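Long-range contacts in Ufm1-specific protease (Caenorhabditis elegans, PDB 5EJJ), which hydrolyses the peptide bond at the C-terminal glycine of the ubiquitin-like modifier Ufm1, acting as a thiol protease of the C78 family: residues E144-A152 against N269-R280; S487-N496 against H550-P559. All coordinates share one frame; numbering follows the deposited sequence.

Contact 1: residues E144-A152 against N269-R280; sequences EQEDVKSAA and NNTMMVTVNGIR
Val-148 packs at the centre of this helix pair. Its CG1 lies 3.5 Å from CG2 of Val-276 and 3.6 Å from CG of Met-272. The other branch, CG2, approaches CG2 of Thr-275 at 4.1 Å. One turn on, CB of Ala-152 adds to the patch by resting on CG of Met-272. At the other end, CD1 of Ile-279 meets CB of Glu-144 at 3.6 Å.

The polar part lies at the more exposed edge. With chi1 at 174°, CG of Gln-145 stands trans to the backbone N, and the extended chain carries the amide out to Arg-280. OE1 of Gln-145 accepts from NE of Arg-280 at 2.7 Å, near the guanidinium plane. NH2 of the same group adds a weak bond. CG1 of Val-276 covers one face of this guanidinium.

The helices run antiparallel, at 175°, with axes 9.4 Å apart. Thr-275 turns its hydroxyl back along its own helix, where OG1 donates to O of Thr-271 at 2.8 Å. Its methyl is the branch that faces Val-148. Further out, Val-148 touches Trp-137 and Leu-139 of strand 127-139, and Thr-271 OG1 is hydrogen-bonded to Tyr-135 OH of that strand. Helix 144-156 thus packs against the sheet and against helix 253-280 of the UfSP2 N-terminal region, away from the active site. Apolar packing mainly holds the helices, with one amide-guanidinium hydrogen-bond link at the margin.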
# COMPACT_ATOMS: atom_id res chain seq x y z
N GLU A 144 -32.66 11.47 5.40
CA GLU A 144 -31.32 10.91 5.60
C GLU A 144 -30.25 11.63 4.77
O GLU A 144 -29.16 11.95 5.26
CB GLU A 144 -31.31 9.41 5.28
CG GLU A 144 -32.02 8.52 6.28
CD GLU A 144 -33.52 8.46 6.06
OE1 GLU A 144 -34.03 9.19 5.17
OE2 GLU A 144 -34.21 7.69 6.77
N GLN A 145 -30.57 11.89 3.51
CA GLN A 145 -29.63 12.54 2.62
C GLN A 145 -29.19 13.93 3.05
O GLN A 145 -28.02 14.24 3.06
CB GLN A 145 -30.20 12.58 1.20
CG GLN A 145 -29.35 13.35 0.23
CD GLN A 145 -29.53 12.89 -1.21
OE1 GLN A 145 -28.85 13.38 -2.11
NE2 GLN A 145 -30.44 11.92 -1.42
N GLU A 146 -30.12 14.80 3.42
CA GLU A 146 -29.69 16.17 3.64
C GLU A 146 -29.13 16.42 5.03
O GLU A 146 -28.43 17.43 5.28
CB GLU A 146 -30.79 17.16 3.27
CG GLU A 146 -30.61 17.72 1.86
CD GLU A 146 -29.13 18.03 1.51
OE1 GLU A 146 -28.59 17.37 0.57
OE2 GLU A 146 -28.52 18.92 2.15
N ASP A 147 -29.44 15.50 5.94
CA ASP A 147 -28.90 15.57 7.29
C ASP A 147 -27.45 15.13 7.31
O ASP A 147 -26.60 15.85 7.83
CB ASP A 147 -29.72 14.72 8.25
CG ASP A 147 -31.04 15.37 8.61
OD1 ASP A 147 -31.13 16.62 8.55
OD2 ASP A 147 -31.97 14.61 8.94
N VAL A 148 -27.18 13.95 6.73
CA VAL A 148 -25.80 13.46 6.61
C VAL A 148 -24.87 14.51 6.00
O VAL A 148 -23.76 14.71 6.48
CB VAL A 148 -25.71 12.11 5.85
CG1 VAL A 148 -24.74 12.20 4.70
CG2 VAL A 148 -25.26 11.02 6.78
N LYS A 149 -25.34 15.19 4.96
CA LYS A 149 -24.61 16.32 4.43
C LYS A 149 -24.42 17.38 5.54
O LYS A 149 -23.31 17.82 5.80
CB LYS A 149 -25.34 16.87 3.20
CG LYS A 149 -24.64 18.01 2.46
CD LYS A 149 -25.29 18.25 1.09
CE LYS A 149 -24.90 19.59 0.46
NZ LYS A 149 -25.61 20.79 1.01
N SER A 150 -25.49 17.74 6.23
CA SER A 150 -25.43 18.82 7.22
C SER A 150 -24.62 18.49 8.47
O SER A 150 -24.05 19.39 9.11
CB SER A 150 -26.83 19.28 7.64
OG SER A 150 -26.77 20.04 8.84
N ALA A 151 -24.60 17.20 8.85
CA ALA A 151 -23.89 16.78 10.05
C ALA A 151 -22.42 17.03 9.81
O ALA A 151 -21.72 17.61 10.65
CB ALA A 151 -24.14 15.32 10.30
N ALA A 152 -21.99 16.62 8.62
CA ALA A 152 -20.62 16.80 8.17
C ALA A 152 -20.15 18.26 8.27
O ALA A 152 -19.16 18.54 8.93
CB ALA A 152 -20.45 16.25 6.76
N ASN A 269 -16.10 13.90 5.41
CA ASN A 269 -16.65 14.09 4.09
C ASN A 269 -16.69 12.80 3.27
O ASN A 269 -17.63 12.55 2.53
CB ASN A 269 -15.86 15.15 3.34
CG ASN A 269 -15.90 16.51 4.03
OD1 ASN A 269 -16.83 16.83 4.78
ND2 ASN A 269 -14.88 17.34 3.77
N ASN A 270 -15.66 11.98 3.41
CA ASN A 270 -15.60 10.71 2.72
C ASN A 270 -16.69 9.77 3.19
O ASN A 270 -17.30 9.10 2.38
CB ASN A 270 -14.24 10.04 2.93
CG ASN A 270 -13.87 9.11 1.78
OD1 ASN A 270 -14.15 7.90 1.82
ND2 ASN A 270 -13.26 9.67 0.73
N THR A 271 -16.93 9.73 4.51
CA THR A 271 -17.99 8.90 5.11
C THR A 271 -19.34 9.39 4.64
O THR A 271 -20.23 8.60 4.32
CB THR A 271 -17.98 9.02 6.64
OG1 THR A 271 -16.74 8.53 7.16
CG2 THR A 271 -19.15 8.25 7.25
N MET A 272 -19.48 10.71 4.62
CA MET A 272 -20.67 11.38 4.16
C MET A 272 -20.97 10.93 2.74
O MET A 272 -22.07 10.46 2.44
CB MET A 272 -20.45 12.88 4.22
CG MET A 272 -21.61 13.74 3.71
SD MET A 272 -21.32 14.65 2.16
CE MET A 272 -22.27 13.62 1.04
N MET A 273 -19.99 11.07 1.87
CA MET A 273 -20.18 10.74 0.47
C MET A 273 -20.51 9.25 0.20
O MET A 273 -21.33 8.95 -0.66
CB MET A 273 -19.00 11.20 -0.37
CG MET A 273 -18.97 12.69 -0.63
SD MET A 273 -17.50 13.26 -1.54
CE MET A 273 -16.81 14.40 -0.35
N VAL A 274 -19.88 8.33 0.92
CA VAL A 274 -20.13 6.92 0.65
C VAL A 274 -21.52 6.59 1.14
O VAL A 274 -22.27 5.86 0.49
CB VAL A 274 -19.14 6.00 1.39
CG1 VAL A 274 -19.35 4.58 0.98
CG2 VAL A 274 -17.73 6.38 1.04
N THR A 275 -21.87 7.14 2.29
CA THR A 275 -23.18 6.93 2.89
C THR A 275 -24.32 7.41 1.99
O THR A 275 -25.22 6.64 1.68
CB THR A 275 -23.27 7.62 4.24
OG1 THR A 275 -22.34 6.98 5.13
CG2 THR A 275 -24.66 7.49 4.80
N VAL A 276 -24.26 8.68 1.59
CA VAL A 276 -25.23 9.23 0.65
C VAL A 276 -25.37 8.34 -0.59
O VAL A 276 -26.47 7.97 -0.95
CB VAL A 276 -24.87 10.68 0.22
CG1 VAL A 276 -25.54 11.05 -1.10
CG2 VAL A 276 -25.27 11.67 1.30
N ASN A 277 -24.24 8.00 -1.21
CA ASN A 277 -24.22 7.09 -2.35
C ASN A 277 -25.03 5.81 -2.13
O ASN A 277 -25.83 5.43 -2.96
CB ASN A 277 -22.77 6.72 -2.68
CG ASN A 277 -22.60 6.15 -4.08
OD1 ASN A 277 -22.73 6.88 -5.06
ND2 ASN A 277 -22.29 4.85 -4.18
N GLY A 278 -24.82 5.15 -1.00
CA GLY A 278 -25.56 3.94 -0.70
C GLY A 278 -27.04 4.17 -0.44
O GLY A 278 -27.87 3.30 -0.66
N ILE A 279 -27.37 5.36 0.04
CA ILE A 279 -28.76 5.74 0.27
C ILE A 279 -29.47 5.90 -1.07
O ILE A 279 -30.50 5.28 -1.31
CB ILE A 279 -28.85 7.05 1.07
CG1 ILE A 279 -28.61 6.79 2.55
CG2 ILE A 279 -30.18 7.73 0.88
CD1 ILE A 279 -28.59 8.08 3.34
N ARG A 280 -28.90 6.73 -1.94
CA ARG A 280 -29.40 6.94 -3.30
C ARG A 280 -29.48 5.64 -4.11
O ARG A 280 -30.21 5.54 -5.09
CB ARG A 280 -28.51 7.92 -4.05
CG ARG A 280 -28.30 9.26 -3.39
CD ARG A 280 -28.71 10.34 -4.35
NE ARG A 280 -28.09 11.62 -4.06
CZ ARG A 280 -26.91 12.01 -4.53
NH1 ARG A 280 -26.19 11.19 -5.30
NH2 ARG A 280 -26.43 13.22 -4.22

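Contact 2: residues S487-N496 against H550-P559; sequences SGTPVMIGGN and HFYNMVLPQP
Met-492 and Val-555 are an antiparallel hydrogen-bonded pair on strands 491-494 and 552-557. Val-555 N donates to Met-492 O at 2.9 Å, and Met-492 N to Val-555 O at 3.2 Å. From CB outward, the Met-492 side chain stays on Val-555. Its CB lies 3.5 Å from Val-555 CG1, and its CG touches the same methyl. A bend at chi2 (-93°) brings SD back to 3.5 Å from Val-555 CG1. Beyond this pair the side chain meets Ser-447 and Ile-450 of helix 447-457. The Met-492 side chain is about 7 Å from that of Cys-396, the inferred active-site cysteine.

The other face carries Ile-493 and Met-554, side by side and pointing the same way. Met-554 also touches Leu-480 of helix 477-484. Tyr-552 CD1 lies 3.9 Å from Ile-493 CG1, and the Tyr-552 OH is hydrogen-bonded to Ser-547 N. An alanine in place of Tyr-552 removes ring and hydroxyl, and is likely to leave the Ser-547 amide without its partner and open a gap beside Ile-493. Before strand 491-494, Thr-489 OG1 donates to Pro-557 O at 2.8 Å. Backbone bonds therefore join the strands, while apolar side chains on both faces seat this part of the protease sheet against helices.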
# COMPACT_ATOMS: atom_id res chain seq x y z
N SER A 487 4.19 -13.49 -12.10
CA SER A 487 3.46 -13.96 -10.95
C SER A 487 3.94 -13.21 -9.71
O SER A 487 3.17 -12.96 -8.78
CB SER A 487 3.64 -15.48 -10.81
OG SER A 487 3.20 -16.15 -11.99
N GLY A 488 5.22 -12.84 -9.70
CA GLY A 488 5.80 -12.03 -8.65
C GLY A 488 5.64 -12.50 -7.21
O GLY A 488 5.70 -11.69 -6.29
N THR A 489 5.43 -13.80 -7.01
CA THR A 489 5.31 -14.39 -5.68
C THR A 489 6.63 -14.89 -5.13
O THR A 489 7.55 -15.20 -5.89
CB THR A 489 4.37 -15.57 -5.73
OG1 THR A 489 4.75 -16.40 -6.84
CG2 THR A 489 2.95 -15.09 -5.92
N PRO A 490 6.75 -14.98 -3.79
CA PRO A 490 8.03 -15.50 -3.29
C PRO A 490 8.15 -16.96 -3.71
O PRO A 490 7.14 -17.66 -3.89
CB PRO A 490 7.89 -15.39 -1.76
CG PRO A 490 6.65 -14.57 -1.52
CD PRO A 490 5.77 -14.78 -2.71
N VAL A 491 9.39 -17.40 -3.91
CA VAL A 491 9.65 -18.74 -4.42
C VAL A 491 10.24 -19.61 -3.33
O VAL A 491 11.20 -19.22 -2.66
CB VAL A 491 10.60 -18.68 -5.63
CG1 VAL A 491 11.19 -20.04 -5.93
CG2 VAL A 491 9.86 -18.14 -6.84
N MET A 492 9.64 -20.78 -3.13
CA MET A 492 10.24 -21.75 -2.23
C MET A 492 11.19 -22.65 -3.01
O MET A 492 10.79 -23.34 -3.97
CB MET A 492 9.21 -22.57 -1.48
CG MET A 492 9.83 -23.69 -0.63
SD MET A 492 9.99 -25.33 -1.42
CE MET A 492 10.71 -26.23 -0.05
N ILE A 493 12.45 -22.61 -2.59
CA ILE A 493 13.50 -23.42 -3.18
C ILE A 493 13.71 -24.64 -2.27
O ILE A 493 14.02 -24.51 -1.08
CB ILE A 493 14.81 -22.59 -3.40
CG1 ILE A 493 15.94 -23.44 -3.99
CG2 ILE A 493 15.29 -21.95 -2.12
CD1 ILE A 493 15.77 -23.75 -5.42
N GLY A 494 13.48 -25.82 -2.85
CA GLY A 494 13.63 -27.08 -2.16
C GLY A 494 15.07 -27.54 -2.22
O GLY A 494 15.47 -28.26 -3.15
N GLY A 495 15.85 -27.10 -1.23
CA GLY A 495 17.25 -27.47 -1.11
C GLY A 495 17.32 -28.93 -0.79
O GLY A 495 16.27 -29.58 -0.71
N ASN A 496 18.50 -29.49 -0.59
CA ASN A 496 18.44 -30.92 -0.30
C ASN A 496 18.07 -31.31 1.13
O ASN A 496 17.07 -32.01 1.35
CB ASN A 496 19.59 -31.70 -0.93
CG ASN A 496 19.34 -31.97 -2.40
OD1 ASN A 496 19.23 -33.12 -2.86
ND2 ASN A 496 19.20 -30.89 -3.17
N HIS A 550 24.05 -31.79 -5.21
CA HIS A 550 22.66 -32.17 -4.95
C HIS A 550 21.64 -31.63 -5.96
O HIS A 550 21.97 -30.80 -6.79
CB HIS A 550 22.27 -31.69 -3.58
CG HIS A 550 23.01 -32.35 -2.47
ND1 HIS A 550 24.10 -31.77 -1.85
CD2 HIS A 550 22.83 -33.55 -1.86
CE1 HIS A 550 24.55 -32.58 -0.91
NE2 HIS A 550 23.80 -33.66 -0.90
N PHE A 551 20.40 -32.11 -5.86
CA PHE A 551 19.34 -31.70 -6.78
C PHE A 551 18.33 -30.80 -6.07
O PHE A 551 18.01 -31.03 -4.92
CB PHE A 551 18.66 -32.91 -7.44
CG PHE A 551 17.57 -33.54 -6.62
CD1 PHE A 551 17.84 -34.59 -5.77
CD2 PHE A 551 16.25 -33.09 -6.73
CE1 PHE A 551 16.82 -35.17 -5.02
CE2 PHE A 551 15.24 -33.65 -5.97
CZ PHE A 551 15.51 -34.70 -5.13
N TYR A 552 17.83 -29.78 -6.76
CA TYR A 552 16.96 -28.79 -6.13
C TYR A 552 15.58 -28.72 -6.78
O TYR A 552 15.47 -28.73 -8.00
CB TYR A 552 17.62 -27.42 -6.17
CG TYR A 552 18.69 -27.18 -5.12
CD1 TYR A 552 18.43 -26.40 -4.01
CD2 TYR A 552 19.96 -27.70 -5.26
CE1 TYR A 552 19.40 -26.15 -3.06
CE2 TYR A 552 20.94 -27.46 -4.29
CZ TYR A 552 20.65 -26.69 -3.19
OH TYR A 552 21.58 -26.43 -2.22
N ASN A 553 14.53 -28.65 -5.95
CA ASN A 553 13.17 -28.40 -6.44
C ASN A 553 12.67 -26.97 -6.11
O ASN A 553 13.05 -26.37 -5.10
CB ASN A 553 12.19 -29.49 -5.98
CG ASN A 553 12.14 -30.69 -6.94
OD1 ASN A 553 12.83 -30.71 -7.96
ND2 ASN A 553 11.32 -31.70 -6.62
N MET A 554 11.83 -26.41 -6.99
CA MET A 554 11.36 -25.03 -6.84
C MET A 554 9.85 -24.94 -7.06
O MET A 554 9.32 -25.38 -8.10
CB MET A 554 12.09 -24.12 -7.84
CG MET A 554 12.96 -23.05 -7.21
SD MET A 554 14.22 -22.36 -8.33
CE MET A 554 15.06 -23.85 -8.87
N VAL A 555 9.14 -24.37 -6.08
CA VAL A 555 7.70 -24.15 -6.23
C VAL A 555 7.40 -22.66 -6.42
O VAL A 555 7.94 -21.81 -5.70
CB VAL A 555 6.87 -24.81 -5.09
CG1 VAL A 555 7.52 -24.61 -3.74
CG2 VAL A 555 5.45 -24.27 -5.07
N LEU A 556 6.57 -22.39 -7.43
CA LEU A 556 6.34 -21.07 -7.99
C LEU A 556 4.86 -20.75 -7.97
O LEU A 556 4.15 -21.01 -8.96
CB LEU A 556 6.81 -21.06 -9.44
CG LEU A 556 8.23 -20.58 -9.72
CD1 LEU A 556 9.24 -21.32 -8.89
CD2 LEU A 556 8.55 -20.72 -11.19
N PRO A 557 4.37 -20.16 -6.86
CA PRO A 557 2.93 -19.95 -6.67
C PRO A 557 2.31 -19.05 -7.72
O PRO A 557 2.88 -18.02 -8.10
CB PRO A 557 2.87 -19.31 -5.28
CG PRO A 557 4.12 -19.81 -4.58
CD PRO A 557 5.15 -19.79 -5.66
N GLN A 558 1.15 -19.45 -8.23
CA GLN A 558 0.46 -18.65 -9.24
C GLN A 558 -0.77 -17.99 -8.62
O GLN A 558 -1.61 -18.66 -8.02
CB GLN A 558 0.01 -19.51 -10.43
CG GLN A 558 1.05 -20.49 -10.97
CD GLN A 558 2.15 -19.81 -11.78
OE1 GLN A 558 1.94 -19.42 -12.93
NE2 GLN A 558 3.32 -19.67 -11.18
N PRO A 559 -0.88 -16.67 -8.76
CA PRO A 559 -2.04 -15.97 -8.22
C PRO A 559 -3.20 -16.08 -9.20
O PRO A 559 -2.97 -16.14 -10.42
CB PRO A 559 -1.56 -14.51 -8.15
CG PRO A 559 -0.09 -14.54 -8.52
CD PRO A 559 0.08 -15.75 -9.37

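Contact 1 closes before contact 2 opens along the chain. Their centres are 49 Å apart, on opposite sides of the chain's centre, and their nearest atoms are about 28 Å apart. They share no helix, strand or sheet. Contact 1 pairs helices 144-156 and 253-280, which touch strands 127-139 and 235-247 of a five-stranded mixed sheet. Contact 2 joins neighbouring strands of the antiparallel sheet in the C78 peptidase region, whose strand 491-494 also pairs with strand 499-507. Contact 2 lies near the inferred active-site residues Cys-396 and His-522, the latter's side chain about 9 Å from Gly-495. Contact 1 is structural packing far from them. The two contacts belong to separate parts of this protease.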